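Local coordinates for protein fumarate reductase iron-sulfur subunit (Mycolicibacterium smegmatis, PDB 7D6V) that probably passes electrons from succinate oxidation through its 2Fe-2S, 4Fe-4S and 3Fe-4S clusters toward quinone, as the iron-sulfur subunit of a succinate dehydrogenase, at residues R113-F118 and P171-R176. Residues are numbered along the deposited sequence; the frame is centred on the assembly and turned at random.
Sequences RQIPSF and PRFHMR. With F3S (Fe3-s4 cluster), chain G.
I115 pushes its end methyl against the first two turns of helix 171-181, where it meets F173 and R176. That helix belongs to the 4Fe-4S dicluster domain and starts beside the 3Fe-4S cluster; residues 113-118 open the loop that leads from helix 107-112 to helix 133-142. The contact is small, 177 Å² in all, buried and essentially apolar.

All the closest approaches are made by one atom, I115 CD1. CG1 lies anti to the carbonyl carbon and the chain continues fully extended (chi2 -179°), which carries the methyl out to the helix. There CD1 sits 3.5 Å from F173 CB and 3.4 Å from the backbone oxygen F173 O, an apolar group resting on the helix backbone rather than a polar bond. Toward the F173 ring it comes in obliquely, with ring atom CD1 of F173 3.9 Å from CD1 of I115. R176 adds its aliphatic stem: its CG lies 4.2 Å from I115 CD1, and the bend at chi2 (96°) sends the rest of the chain past I115, alongside the loop toward S117. The guanidinium finds its partner farther along the helix, in a salt bridge with E179.

The F173 ring itself is wedged against helix 107-112, touching N108, K111 and A112, while R172 CD stands 3.7 Å above the plane over the centre of one ring face. NE of that same arginine is salt-bridged to E147.

Polar bonds from the loop run elsewhere. I115 O and S117 OG are hydrogen-bonded to Q153 of the succinate dehydrogenase A subunit, so the loop lies between that chain and helix 171-181. At the helix start, on the cluster side, P171 belongs to the 3Fe-4S pocket, its CB 3.4 Å from the cluster sulfide S3.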
loop_
_atom_site.group_PDB
_atom_site.type_symbol
_atom_site.label_atom_id
_atom_site.label_comp_id
_atom_site.label_asym_id
_atom_site.label_seq_id
_atom_site.Cartn_x
_atom_site.Cartn_y
_atom_site.Cartn_z
ATOM N N ARG B 113 -6.436 7.690 15.937
ATOM C CA ARG B 113 -5.818 8.066 17.200
ATOM C C ARG B 113 -6.710 7.790 18.404
ATOM O O ARG B 113 -6.434 8.292 19.497
ATOM C CB ARG B 113 -5.390 9.532 17.178
ATOM C CG ARG B 113 -6.446 10.517 16.760
ATOM C CD ARG B 113 -5.785 11.785 16.262
ATOM N NE ARG B 113 -6.542 12.981 16.610
ATOM C CZ ARG B 113 -6.122 14.219 16.377
ATOM N NH1 ARG B 113 -4.946 14.421 15.801
ATOM N NH2 ARG B 113 -6.872 15.253 16.726
ATOM N N GLN B 114 -7.771 7.007 18.230
ATOM C CA GLN B 114 -8.536 6.504 19.361
ATOM C C GLN B 114 -8.139 5.091 19.758
ATOM O O GLN B 114 -8.355 4.705 20.910
ATOM C CB GLN B 114 -10.037 6.538 19.053
ATOM C CG GLN B 114 -10.605 7.936 18.910
ATOM C CD GLN B 114 -11.999 7.940 18.319
ATOM O OE1 GLN B 114 -12.575 6.889 18.048
ATOM N NE2 GLN B 114 -12.550 9.129 18.117
ATOM N N ILE B 115 -7.561 4.327 18.844
ATOM C CA ILE B 115 -7.141 2.957 19.139
ATOM C C ILE B 115 -5.826 2.999 19.913
ATOM O O ILE B 115 -4.896 3.704 19.493
ATOM C CB ILE B 115 -6.994 2.155 17.852
ATOM C CG1 ILE B 115 -8.327 2.087 17.114
ATOM C CG2 ILE B 115 -6.484 0.753 18.147
ATOM C CD1 ILE B 115 -8.258 1.291 15.850
ATOM N N PRO B 116 -5.714 2.282 21.031
ATOM C CA PRO B 116 -4.431 2.220 21.739
ATOM C C PRO B 116 -3.343 1.647 20.846
ATOM O O PRO B 116 -3.571 0.718 20.072
ATOM C CB PRO B 116 -4.726 1.301 22.929
ATOM C CG PRO B 116 -6.192 1.377 23.107
ATOM C CD PRO B 116 -6.768 1.540 21.738
ATOM N N SER B 117 -2.148 2.211 20.965
ATOM C CA SER B 117 -1.054 1.870 20.077
ATOM C C SER B 117 -0.306 0.645 20.593
ATOM O O SER B 117 -0.648 0.061 21.623
ATOM C CB SER B 117 -0.119 3.063 19.914
ATOM O OG SER B 117 -0.761 4.107 19.206
ATOM N N PHE B 118 0.727 0.249 19.855
ATOM C CA PHE B 118 1.542 -0.891 20.249
ATOM C C PHE B 118 2.232 -0.615 21.577
ATOM O O PHE B 118 2.865 0.427 21.760
ATOM C CB PHE B 118 2.573 -1.191 19.162
ATOM C CG PHE B 118 3.661 -2.128 19.596
ATOM C CD1 PHE B 118 4.949 -1.667 19.790
ATOM C CD2 PHE B 118 3.397 -3.467 19.804
ATOM C CE1 PHE B 118 5.949 -2.521 20.187
ATOM C CE2 PHE B 118 4.394 -4.325 20.202
ATOM C CZ PHE B 118 5.671 -3.853 20.392
ATOM N N PRO B 171 -14.096 -1.248 9.017
ATOM C CA PRO B 171 -13.277 -2.454 8.801
ATOM C C PRO B 171 -11.787 -2.240 8.992
ATOM O O PRO B 171 -11.117 -3.104 9.568
ATOM C CB PRO B 171 -13.600 -2.838 7.349
ATOM C CG PRO B 171 -14.405 -1.705 6.785
ATOM C CD PRO B 171 -15.048 -1.018 7.923
ATOM N N ARG B 172 -11.246 -1.109 8.530
ATOM C CA ARG B 172 -9.803 -0.905 8.586
ATOM C C ARG B 172 -9.305 -0.879 10.024
ATOM O O ARG B 172 -8.279 -1.485 10.348
ATOM C CB ARG B 172 -9.426 0.389 7.862
ATOM C CG ARG B 172 -7.935 0.578 7.623
ATOM C CD ARG B 172 -7.305 1.454 8.697
ATOM N NE ARG B 172 -5.849 1.483 8.619
ATOM C CZ ARG B 172 -5.052 0.509 9.045
ATOM N NH1 ARG B 172 -3.739 0.630 8.929
ATOM N NH2 ARG B 172 -5.563 -0.587 9.582
ATOM N N PHE B 173 -10.037 -0.222 10.911
ATOM C CA PHE B 173 -9.540 -0.040 12.265
ATOM C C PHE B 173 -9.877 -1.205 13.183
ATOM O O PHE B 173 -9.135 -1.464 14.133
ATOM C CB PHE B 173 -10.058 1.286 12.808
ATOM C CG PHE B 173 -9.506 2.454 12.066
ATOM C CD1 PHE B 173 -8.191 2.834 12.244
ATOM C CD2 PHE B 173 -10.274 3.123 11.134
ATOM C CE1 PHE B 173 -7.666 3.884 11.540
ATOM C CE2 PHE B 173 -9.748 4.176 10.427
ATOM C CZ PHE B 173 -8.444 4.555 10.631
ATOM N N HIS B 174 -10.935 -1.958 12.893
ATOM C CA HIS B 174 -11.096 -3.239 13.569
ATOM C C HIS B 174 -10.041 -4.236 13.107
ATOM O O HIS B 174 -9.564 -5.050 13.908
ATOM C CB HIS B 174 -12.507 -3.772 13.345
ATOM C CG HIS B 174 -13.547 -3.054 14.145
ATOM N ND1 HIS B 174 -13.636 -3.162 15.515
ATOM C CD2 HIS B 174 -14.526 -2.197 13.771
ATOM C CE1 HIS B 174 -14.631 -2.412 15.950
ATOM N NE2 HIS B 174 -15.188 -1.816 14.911
ATOM N N MET B 175 -9.639 -4.167 11.838
ATOM C CA MET B 175 -8.494 -4.945 11.381
ATOM C C MET B 175 -7.218 -4.512 12.091
ATOM O O MET B 175 -6.362 -5.342 12.407
ATOM C CB MET B 175 -8.341 -4.809 9.866
ATOM C CG MET B 175 -7.242 -5.664 9.270
ATOM S SD MET B 175 -6.906 -5.269 7.551
ATOM C CE MET B 175 -6.241 -3.619 7.712
ATOM N N ARG B 176 -7.065 -3.210 12.331
ATOM C CA ARG B 176 -5.915 -2.716 13.085
ATOM C C ARG B 176 -5.929 -3.233 14.521
ATOM O O ARG B 176 -4.881 -3.592 15.073
ATOM C CB ARG B 176 -5.902 -1.188 13.054
ATOM C CG ARG B 176 -4.955 -0.547 14.041
ATOM C CD ARG B 176 -3.632 -0.203 13.392
ATOM N NE ARG B 176 -2.778 0.564 14.291
ATOM C CZ ARG B 176 -1.615 0.134 14.762
ATOM N NH1 ARG B 176 -1.159 -1.060 14.420
ATOM N NH2 ARG B 176 -0.907 0.901 15.576
HETATM FE FE1 F3S G . -18.010 -3.827 6.527
HETATM FE FE3 F3S G . -16.888 -6.239 6.155
HETATM FE FE4 F3S G . -18.329 -5.854 8.392
HETATM S S1 F3S G . -18.126 -5.088 4.705
HETATM S S2 F3S G . -19.900 -4.369 7.729
HETATM S S3 F3S G . -16.371 -4.755 7.840
HETATM S S4 F3S G . -18.154 -7.788 7.239
#